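Local coordinates for thioesterase domain protein YiiD (Shewanella oneidensis, PDB 1T82) that is of unknown function but adopts a hotdog fold as a dimer and probably acts on acyl groups, as a thioesterase or acyltransferase, at residues 109-114 / 129-134; 64-69 / 143-148; 102-107 / 135-140. All blocks are in the same frame, centred on the assembly; numbering follows the deposited sequence.

Interaction 1: 109-114 / 129-134; sequences VKVRWP and VKLEVQ
CG1 lies anti to the backbone N in both Val109 (chi1 -171°) and Val133 (chi1 -178°), which turns the two methyls into each other. Val109 CG1 meets Val133 CG1 at 3.3 Å, tighter than ordinary van der Waals contact. Val111 instead keeps CG1 in the crowded position between its N and carbonyl carbon, so that CG2 is the branch reaching Glu132 O, 3.3 Å away. The register rests on Lys110 and Gln134, an antiparallel hydrogen-bonded pair. Lys110 N to Gln134 O and Gln134 N to Lys110 O are each 2.9 Å, nearly straight at 168°. Further along, water takes the place of direct bonds: one molecule accepts from Arg112 N and donates to Glu132 O, another accepts from Glu132 N and donates to Arg112 O. Past the strand end, Pro114 CD packs on Leu131 CD2 at 3.5 Å, and the Trp113 side chain crosses that of Val129 at about a right angle, CZ3 to Val129 CG1 3.7 Å. Val109 and Val111 also touch helix 62-84, whereas Gln134 NE2 bonds to Gln144 of the next strand. Neighbouring antiparallel strands that turn an aliphatic face to one long helix are typical of the hotdog fold.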
loop_
_atom_site.group_PDB
_atom_site.type_symbol
_atom_site.label_atom_id
_atom_site.label_comp_id
_atom_site.label_asym_id
_atom_site.label_seq_id
_atom_site.Cartn_x
_atom_site.Cartn_y
_atom_site.Cartn_z
ATOM N N VAL B 109 -8.432 -6.425 -10.428
ATOM C CA VAL B 109 -8.314 -5.021 -10.065
ATOM C C VAL B 109 -8.556 -4.226 -11.334
ATOM O O VAL B 109 -7.824 -4.357 -12.321
ATOM C CB VAL B 109 -6.917 -4.702 -9.511
ATOM C CG1 VAL B 109 -6.896 -3.295 -8.946
ATOM C CG2 VAL B 109 -6.552 -5.715 -8.445
ATOM N N LYS B 110 -9.593 -3.396 -11.295
ATOM C CA LYS B 110 -9.987 -2.624 -12.458
ATOM C C LYS B 110 -10.020 -1.113 -12.289
ATOM O O LYS B 110 -10.339 -0.595 -11.220
ATOM C CB LYS B 110 -11.373 -3.088 -12.911
ATOM C CG LYS B 110 -11.492 -4.592 -13.103
ATOM C CD LYS B 110 -12.923 -4.985 -13.461
ATOM C CE LYS B 110 -13.063 -6.492 -13.642
ATOM N NZ LYS B 110 -14.455 -6.886 -14.017
ATOM N N VAL B 111 -9.687 -0.416 -13.371
ATOM C CA VAL B 111 -9.728 1.040 -13.401
ATOM C C VAL B 111 -10.196 1.456 -14.795
ATOM O O VAL B 111 -9.772 0.884 -15.804
ATOM C CB VAL B 111 -8.342 1.679 -13.085
ATOM C CG1 VAL B 111 -7.309 1.268 -14.124
ATOM C CG2 VAL B 111 -8.474 3.196 -13.024
ATOM N N ARG B 112 -11.104 2.426 -14.836
ATOM C CA ARG B 112 -11.645 2.934 -16.093
ATOM C C ARG B 112 -11.188 4.372 -16.277
ATOM O O ARG B 112 -11.275 5.181 -15.358
ATOM C CB ARG B 112 -13.179 2.871 -16.085
ATOM C CG ARG B 112 -13.820 3.371 -17.383
ATOM C CD ARG B 112 -15.318 3.069 -17.445
ATOM N NE ARG B 112 -15.598 1.636 -17.514
ATOM C CZ ARG B 112 -15.316 0.861 -18.558
ATOM N NH1 ARG B 112 -14.741 1.372 -19.639
ATOM N NH2 ARG B 112 -15.613 -0.432 -18.520
ATOM N N TRP B 113 -10.696 4.685 -17.470
ATOM C CA TRP B 113 -10.210 6.022 -17.773
ATOM C C TRP B 113 -11.352 7.044 -17.805
ATOM O O TRP B 113 -12.339 6.860 -18.518
ATOM C CB TRP B 113 -9.486 6.001 -19.123
ATOM C CG TRP B 113 -8.804 7.282 -19.470
ATOM C CD1 TRP B 113 -9.052 8.075 -20.559
ATOM C CD2 TRP B 113 -7.748 7.917 -18.743
ATOM N NE1 TRP B 113 -8.216 9.162 -20.553
ATOM C CE2 TRP B 113 -7.405 9.093 -19.448
ATOM C CE3 TRP B 113 -7.057 7.609 -17.562
ATOM C CZ2 TRP B 113 -6.399 9.963 -19.012
ATOM C CZ3 TRP B 113 -6.055 8.474 -17.128
ATOM C CH2 TRP B 113 -5.736 9.639 -17.854
ATOM N N PRO B 114 -11.233 8.131 -17.021
ATOM C CA PRO B 114 -12.252 9.184 -16.958
ATOM C C PRO B 114 -12.082 10.273 -18.021
ATOM O O PRO B 114 -12.635 11.364 -17.890
ATOM C CB PRO B 114 -12.083 9.727 -15.546
ATOM C CG PRO B 114 -10.599 9.661 -15.367
ATOM C CD PRO B 114 -10.253 8.291 -15.930
ATOM N N VAL B 129 -4.426 13.707 -12.266
ATOM C CA VAL B 129 -5.347 12.660 -12.691
ATOM C C VAL B 129 -5.962 11.948 -11.492
ATOM O O VAL B 129 -5.256 11.310 -10.712
ATOM C CB VAL B 129 -4.628 11.601 -13.555
ATOM C CG1 VAL B 129 -5.637 10.593 -14.087
ATOM C CG2 VAL B 129 -3.889 12.275 -14.701
ATOM N N LYS B 130 -7.276 12.067 -11.343
ATOM C CA LYS B 130 -7.968 11.411 -10.241
ATOM C C LYS B 130 -8.536 10.101 -10.775
ATOM O O LYS B 130 -9.347 10.104 -11.701
ATOM C CB LYS B 130 -9.109 12.290 -9.717
ATOM C CG LYS B 130 -9.308 12.180 -8.211
ATOM C CD LYS B 130 -10.738 12.493 -7.778
ATOM C CE LYS B 130 -11.180 13.887 -8.187
ATOM N NZ LYS B 130 -12.574 14.170 -7.721
ATOM N N LEU B 131 -8.105 8.981 -10.201
ATOM C CA LEU B 131 -8.583 7.681 -10.643
ATOM C C LEU B 131 -9.240 6.876 -9.538
ATOM O O LEU B 131 -8.908 7.007 -8.359
ATOM C CB LEU B 131 -7.432 6.852 -11.222
ATOM C CG LEU B 131 -6.730 7.366 -12.475
ATOM C CD1 LEU B 131 -5.625 6.396 -12.875
ATOM C CD2 LEU B 131 -7.741 7.504 -13.603
ATOM N N GLU B 132 -10.178 6.032 -9.941
ATOM C CA GLU B 132 -10.875 5.163 -9.010
ATOM C C GLU B 132 -10.520 3.738 -9.395
ATOM O O GLU B 132 -10.682 3.348 -10.548
ATOM C CB GLU B 132 -12.380 5.359 -9.129
ATOM C CG GLU B 132 -13.180 4.514 -8.171
ATOM C CD GLU B 132 -14.660 4.807 -8.264
ATOM O OE1 GLU B 132 -15.278 4.416 -9.276
ATOM O OE2 GLU B 132 -15.192 5.445 -7.333
ATOM N N VAL B 133 -10.028 2.966 -8.434
ATOM C CA VAL B 133 -9.666 1.583 -8.697
ATOM C C VAL B 133 -10.529 0.694 -7.816
ATOM O O VAL B 133 -10.753 1.007 -6.648
ATOM C CB VAL B 133 -8.178 1.319 -8.372
ATOM C CG1 VAL B 133 -7.824 -0.122 -8.711
ATOM C CG2 VAL B 133 -7.288 2.282 -9.146
ATOM N N GLN B 134 -11.035 -0.401 -8.378
ATOM C CA GLN B 134 -11.862 -1.325 -7.610
ATOM C C GLN B 134 -11.263 -2.719 -7.660
ATOM O O GLN B 134 -10.725 -3.131 -8.682
ATOM C CB GLN B 134 -13.285 -1.371 -8.166
ATOM C CG GLN B 134 -14.042 -0.066 -8.042
ATOM C CD GLN B 134 -15.509 -0.232 -8.373
ATOM O OE1 GLN B 134 -15.865 -0.677 -9.463
ATOM N NE2 GLN B 134 -16.368 0.128 -7.432
HETATM O O HOH W 1 -12.523 3.000 -12.377
HETATM O O HOH W 2 -11.168 6.251 -12.667
#

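Interaction 2: 64-69 / 143-148; sequences SIYTIM and AQFDGL
Ala143 opens the strand's approach to helix 62-84, its CB directed at the helix and placed 3.9 Å from Ile65 CG2. The same methyl receives the selenium of Met69, present as selenomethionine, with SE to Ala143 CB also 3.9 Å. Met69 bends at its last torsion, and this lays CE against the strand, 3.3 Å from Ala143 O. That carbonyl is already engaged by the backbone N of Leu135, so the methyl packs on a peptide group whose polar atom has its partner. At Gln144 the side chain starts away from the helix, and its OE1 accepts a bond from Gln134 NE2. The short segments cross at 48° with their axes 9.6 Å apart. A long helix packed in the curve of an antiparallel sheet is the hotdog fold. Phe145 turns back inward, CG anti to the backbone N (chi1 175°). Its CB touches Met69 CE at 3.6 Å, Met69 O lies over one ring face, and Phe145 CE2, at the ring edge, comes to Tyr66 CE1 at 3.6 Å. The rings form an offset edge-to-face pair, centroids 5.7 Å apart and planes at 63°. An alanine in place of Phe145 would remove its ring and would probably disturb the setting of Tyr66, whose ring stacks on Tyr66 of the second subunit and whose OH bonds to Tyr99 of that subunit. Two residues on, Gly147 has no side chain; a CB there would fall 2.7 Å from Phe145 CE1, so the ring occupies the place a larger residue would need.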
loop_
_atom_site.group_PDB
_atom_site.type_symbol
_atom_site.label_atom_id
_atom_site.label_comp_id
_atom_site.label_asym_id
_atom_site.label_seq_id
_atom_site.Cartn_x
_atom_site.Cartn_y
_atom_site.Cartn_z
ATOM N N SER B 64 -0.638 -5.560 0.290
ATOM C CA SER B 64 -0.588 -6.042 -1.079
ATOM C C SER B 64 -1.805 -5.533 -1.834
ATOM O O SER B 64 -1.697 -5.129 -2.989
ATOM C CB SER B 64 -0.544 -7.573 -1.116
ATOM O OG SER B 64 0.672 -8.052 -0.562
ATOM N N ILE B 65 -2.962 -5.548 -1.175
ATOM C CA ILE B 65 -4.186 -5.057 -1.792
ATOM C C ILE B 65 -3.950 -3.612 -2.242
ATOM O O ILE B 65 -4.192 -3.265 -3.393
ATOM C CB ILE B 65 -5.371 -5.113 -0.790
ATOM C CG1 ILE B 65 -5.740 -6.573 -0.509
ATOM C CG2 ILE B 65 -6.577 -4.359 -1.352
ATOM C CD1 ILE B 65 -6.853 -6.742 0.510
ATOM N N TYR B 66 -3.461 -2.778 -1.331
ATOM C CA TYR B 66 -3.192 -1.379 -1.650
ATOM C C TYR B 66 -2.176 -1.241 -2.774
ATOM O O TYR B 66 -2.367 -0.474 -3.724
ATOM C CB TYR B 66 -2.650 -0.636 -0.430
ATOM C CG TYR B 66 -2.257 0.798 -0.727
ATOM C CD1 TYR B 66 -3.182 1.839 -0.602
ATOM C CD2 TYR B 66 -0.959 1.114 -1.147
ATOM C CE1 TYR B 66 -2.819 3.156 -0.878
ATOM C CE2 TYR B 66 -0.596 2.430 -1.431
ATOM C CZ TYR B 66 -1.528 3.440 -1.291
ATOM O OH TYR B 66 -1.168 4.743 -1.542
ATOM N N THR B 67 -1.081 -1.985 -2.670
ATOM C CA THR B 67 -0.041 -1.893 -3.679
ATOM C C THR B 67 -0.516 -2.252 -5.075
ATOM O O THR B 67 -0.209 -1.544 -6.031
ATOM C CB THR B 67 1.170 -2.764 -3.311
ATOM O OG1 THR B 67 1.739 -2.282 -2.085
ATOM C CG2 THR B 67 2.222 -2.697 -4.412
ATOM N N ILE B 68 -1.270 -3.340 -5.212
ATOM C CA ILE B 68 -1.736 -3.701 -6.543
ATOM C C ILE B 68 -2.692 -2.638 -7.081
ATOM O O ILE B 68 -2.676 -2.333 -8.271
ATOM C CB ILE B 68 -2.410 -5.112 -6.567
ATOM C CG1 ILE B 68 -2.862 -5.456 -7.986
ATOM C CG2 ILE B 68 -3.588 -5.161 -5.621
ATOM C CD1 ILE B 68 -3.249 -6.919 -8.154
HETATM N N MSE B 69 -3.508 -2.056 -6.209
HETATM C CA MSE B 69 -4.439 -1.030 -6.660
HETATM C C MSE B 69 -3.698 0.235 -7.073
HETATM O O MSE B 69 -4.022 0.833 -8.091
HETATM C CB MSE B 69 -5.469 -0.728 -5.568
HETATM C CG MSE B 69 -6.339 -1.937 -5.270
HETATM SE SE MSE B 69 -7.649 -1.712 -3.875
HETATM C CE MSE B 69 -9.186 -1.246 -4.950
ATOM N N ALA B 143 -12.593 -4.240 -2.199
ATOM C CA ALA B 143 -11.844 -3.051 -1.802
ATOM C C ALA B 143 -12.047 -1.907 -2.793
ATOM O O ALA B 143 -12.211 -2.131 -3.994
ATOM C CB ALA B 143 -10.351 -3.376 -1.650
ATOM N N GLN B 144 -12.038 -0.685 -2.261
ATOM C CA GLN B 144 -12.244 0.539 -3.038
ATOM C C GLN B 144 -11.062 1.486 -2.847
ATOM O O GLN B 144 -10.612 1.715 -1.724
ATOM C CB GLN B 144 -13.534 1.226 -2.583
ATOM C CG GLN B 144 -14.001 2.354 -3.482
ATOM C CD GLN B 144 -14.395 1.867 -4.866
ATOM O OE1 GLN B 144 -15.338 1.086 -5.021
ATOM N NE2 GLN B 144 -13.671 2.323 -5.880
ATOM N N PHE B 145 -10.594 2.060 -3.950
ATOM C CA PHE B 145 -9.436 2.948 -3.935
ATOM C C PHE B 145 -9.663 4.225 -4.739
ATOM O O PHE B 145 -10.218 4.199 -5.834
ATOM C CB PHE B 145 -8.242 2.161 -4.492
ATOM C CG PHE B 145 -6.977 2.966 -4.671
ATOM C CD1 PHE B 145 -6.773 3.734 -5.814
ATOM C CD2 PHE B 145 -5.950 2.875 -3.735
ATOM C CE1 PHE B 145 -5.558 4.396 -6.031
ATOM C CE2 PHE B 145 -4.737 3.530 -3.939
ATOM C CZ PHE B 145 -4.539 4.289 -5.091
ATOM N N ASP B 146 -9.240 5.345 -4.168
ATOM C CA ASP B 146 -9.348 6.634 -4.824
ATOM C C ASP B 146 -7.973 7.262 -4.731
ATOM O O ASP B 146 -7.444 7.460 -3.640
ATOM C CB ASP B 146 -10.401 7.498 -4.131
ATOM C CG ASP B 146 -11.814 7.068 -4.484
ATOM O OD1 ASP B 146 -12.193 7.216 -5.664
ATOM O OD2 ASP B 146 -12.536 6.575 -3.594
ATOM N N GLY B 147 -7.376 7.549 -5.881
ATOM C CA GLY B 147 -6.053 8.129 -5.869
ATOM C C GLY B 147 -5.892 9.333 -6.765
ATOM O O GLY B 147 -6.477 9.413 -7.845
ATOM N N LEU B 148 -5.106 10.291 -6.299
ATOM C CA LEU B 148 -4.835 11.485 -7.082
ATOM C C LEU B 148 -3.402 11.348 -7.570
ATOM O O LEU B 148 -2.471 11.344 -6.767
ATOM C CB LEU B 148 -4.970 12.744 -6.221
ATOM C CG LEU B 148 -4.579 14.053 -6.914
ATOM C CD1 LEU B 148 -5.458 14.271 -8.131
ATOM C CD2 LEU B 148 -4.712 15.215 -5.938
#

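Interaction 3: 102-107 / 135-140; sequences PVTSAP and LFCDGK
From CB, the Leu135 side chain runs with CG anti to the backbone N (chi1 -177°), toward the loop 102-107. Leu135 CG comes first against Pro107 CB, at 3.8 Å. At the tip the branches divide, and Leu135 CD1 lies 4.1 Å from Pro107 CG. Leu135 CD2 sits close to two residues: it meets Val103 CG2 tip to tip at 3.6 Å and lies 3.7 Å from Pro107 CB. The proline ring also presses on the backbone, Pro107 CB to Phe136 O being 3.2 Å. Cys137 SG, again anti to its N, has Val103 CG1 in apolar contact on one hand and, on the other, Ser105 OG at 3.3 Å and the more distant Thr104 OG1. The chain then reverses in a type I' beta turn from Cys137 to Lys140, closed by two backbone hydrogen bonds. Water spans the margins: one molecule, 2.8 Å from Pro102 O, accepts from Lys140 NZ at 2.7 Å, and another links Ala106 O to Asp138 N. No direct hydrogen bond crosses between the segments. The chemistry thus implies a loop held to the hairpin end by aliphatic packing on its buried side and by water bridges where it is exposed, with the thiol between the two.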
loop_
_atom_site.group_PDB
_atom_site.type_symbol
_atom_site.label_atom_id
_atom_site.label_comp_id
_atom_site.label_asym_id
_atom_site.label_seq_id
_atom_site.Cartn_x
_atom_site.Cartn_y
_atom_site.Cartn_z
ATOM N N PRO B 102 -12.645 -9.771 2.899
ATOM C CA PRO B 102 -11.386 -10.478 2.656
ATOM C C PRO B 102 -11.279 -10.975 1.214
ATOM O O PRO B 102 -12.287 -11.320 0.586
ATOM C CB PRO B 102 -11.438 -11.634 3.659
ATOM C CG PRO B 102 -12.249 -11.065 4.787
ATOM C CD PRO B 102 -13.364 -10.361 4.042
ATOM N N VAL B 103 -10.053 -10.991 0.698
ATOM C CA VAL B 103 -9.765 -11.451 -0.655
ATOM C C VAL B 103 -9.234 -12.873 -0.532
ATOM O O VAL B 103 -8.150 -13.094 0.007
ATOM C CB VAL B 103 -8.696 -10.564 -1.330
ATOM C CG1 VAL B 103 -8.373 -11.096 -2.714
ATOM C CG2 VAL B 103 -9.188 -9.128 -1.409
ATOM N N THR B 104 -9.994 -13.833 -1.049
ATOM C CA THR B 104 -9.632 -15.243 -0.944
ATOM C C THR B 104 -8.965 -15.925 -2.137
ATOM O O THR B 104 -8.680 -17.124 -2.091
ATOM C CB THR B 104 -10.861 -16.061 -0.535
ATOM O OG1 THR B 104 -11.929 -15.807 -1.457
ATOM C CG2 THR B 104 -11.300 -15.673 0.864
ATOM N N SER B 105 -8.722 -15.181 -3.207
ATOM C CA SER B 105 -8.046 -15.743 -4.370
ATOM C C SER B 105 -7.552 -14.601 -5.238
ATOM O O SER B 105 -7.753 -13.434 -4.902
ATOM C CB SER B 105 -8.979 -16.671 -5.170
ATOM O OG SER B 105 -10.113 -15.988 -5.676
ATOM N N ALA B 106 -6.890 -14.937 -6.338
ATOM C CA ALA B 106 -6.362 -13.924 -7.254
ATOM C C ALA B 106 -7.501 -12.984 -7.642
ATOM O O ALA B 106 -8.471 -13.402 -8.269
ATOM C CB ALA B 106 -5.781 -14.596 -8.481
ATOM N N PRO B 107 -7.391 -11.696 -7.279
ATOM C CA PRO B 107 -8.438 -10.722 -7.593
ATOM C C PRO B 107 -8.355 -10.051 -8.955
ATOM O O PRO B 107 -7.364 -10.175 -9.677
ATOM C CB PRO B 107 -8.289 -9.706 -6.472
ATOM C CG PRO B 107 -6.794 -9.634 -6.332
ATOM C CD PRO B 107 -6.364 -11.100 -6.401
ATOM N N LEU B 135 -11.354 -3.446 -6.552
ATOM C CA LEU B 135 -10.820 -4.797 -6.499
ATOM C C LEU B 135 -11.949 -5.787 -6.250
ATOM O O LEU B 135 -12.710 -5.652 -5.290
ATOM C CB LEU B 135 -9.755 -4.898 -5.400
ATOM C CG LEU B 135 -9.019 -6.235 -5.248
ATOM C CD1 LEU B 135 -7.615 -5.984 -4.707
ATOM C CD2 LEU B 135 -9.800 -7.160 -4.330
ATOM N N PHE B 136 -12.055 -6.771 -7.134
ATOM C CA PHE B 136 -13.086 -7.795 -7.034
ATOM C C PHE B 136 -12.474 -9.178 -6.854
ATOM O O PHE B 136 -11.366 -9.442 -7.319
ATOM C CB PHE B 136 -13.945 -7.822 -8.303
ATOM C CG PHE B 136 -14.603 -6.511 -8.627
ATOM C CD1 PHE B 136 -13.911 -5.518 -9.317
ATOM C CD2 PHE B 136 -15.916 -6.266 -8.236
ATOM C CE1 PHE B 136 -14.518 -4.301 -9.609
ATOM C CE2 PHE B 136 -16.532 -5.049 -8.525
ATOM C CZ PHE B 136 -15.830 -4.066 -9.212
ATOM N N CYS B 137 -13.209 -10.053 -6.174
ATOM C CA CYS B 137 -12.794 -11.435 -5.968
ATOM C C CYS B 137 -14.070 -12.259 -6.108
ATOM O O CYS B 137 -15.036 -12.046 -5.376
ATOM C CB CYS B 137 -12.187 -11.643 -4.578
ATOM S SG CYS B 137 -11.575 -13.331 -4.301
ATOM N N ASP B 138 -14.070 -13.186 -7.058
ATOM C CA ASP B 138 -15.232 -14.025 -7.325
ATOM C C ASP B 138 -16.432 -13.168 -7.730
ATOM O O ASP B 138 -17.584 -13.547 -7.523
ATOM C CB ASP B 138 -15.587 -14.879 -6.103
ATOM C CG ASP B 138 -14.516 -15.901 -5.776
ATOM O OD1 ASP B 138 -13.794 -16.325 -6.704
ATOM O OD2 ASP B 138 -14.403 -16.293 -4.597
ATOM N N GLY B 139 -16.149 -12.006 -8.307
ATOM C CA GLY B 139 -17.211 -11.122 -8.750
ATOM C C GLY B 139 -17.785 -10.247 -7.655
ATOM O O GLY B 139 -18.803 -9.584 -7.857
ATOM N N LYS B 140 -17.144 -10.250 -6.491
ATOM C CA LYS B 140 -17.600 -9.434 -5.376
ATOM C C LYS B 140 -16.611 -8.312 -5.095
ATOM O O LYS B 140 -15.402 -8.541 -5.057
ATOM C CB LYS B 140 -17.768 -10.281 -4.113
ATOM C CG LYS B 140 -18.257 -9.478 -2.920
ATOM C CD LYS B 140 -18.430 -10.336 -1.681
ATOM C CE LYS B 140 -17.098 -10.852 -1.178
ATOM N NZ LYS B 140 -17.254 -11.662 0.058
HETATM O O HOH W 3 -14.871 -12.073 1.167
HETATM O O HOH W 4 -11.599 -13.124 -8.933
#

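From the N terminus, the first segment to take part lies on helix 62-84, followed, after strand 89-99, by the loop 102-107 and strand 108-112; the hairpin of strands 127-137 and 140-152 then returns to 109-114, then 102-107, then 64-69, the reverse of their order in the chain. Interaction 1 closes the innermost loop, interaction 3 encloses it, and interaction 2 encloses both, so the three nest without crossing. Interactions 1 and 3 use successive parts of strand 127-137, where Val109 CG2 packs on Leu135 CD1. Interaction 2 adds the adjoining strand, joined through Val133 N to Phe145 O, and brings in the helix. Ile65 CD1, touching Val103 CG2, links that helix to interaction 3.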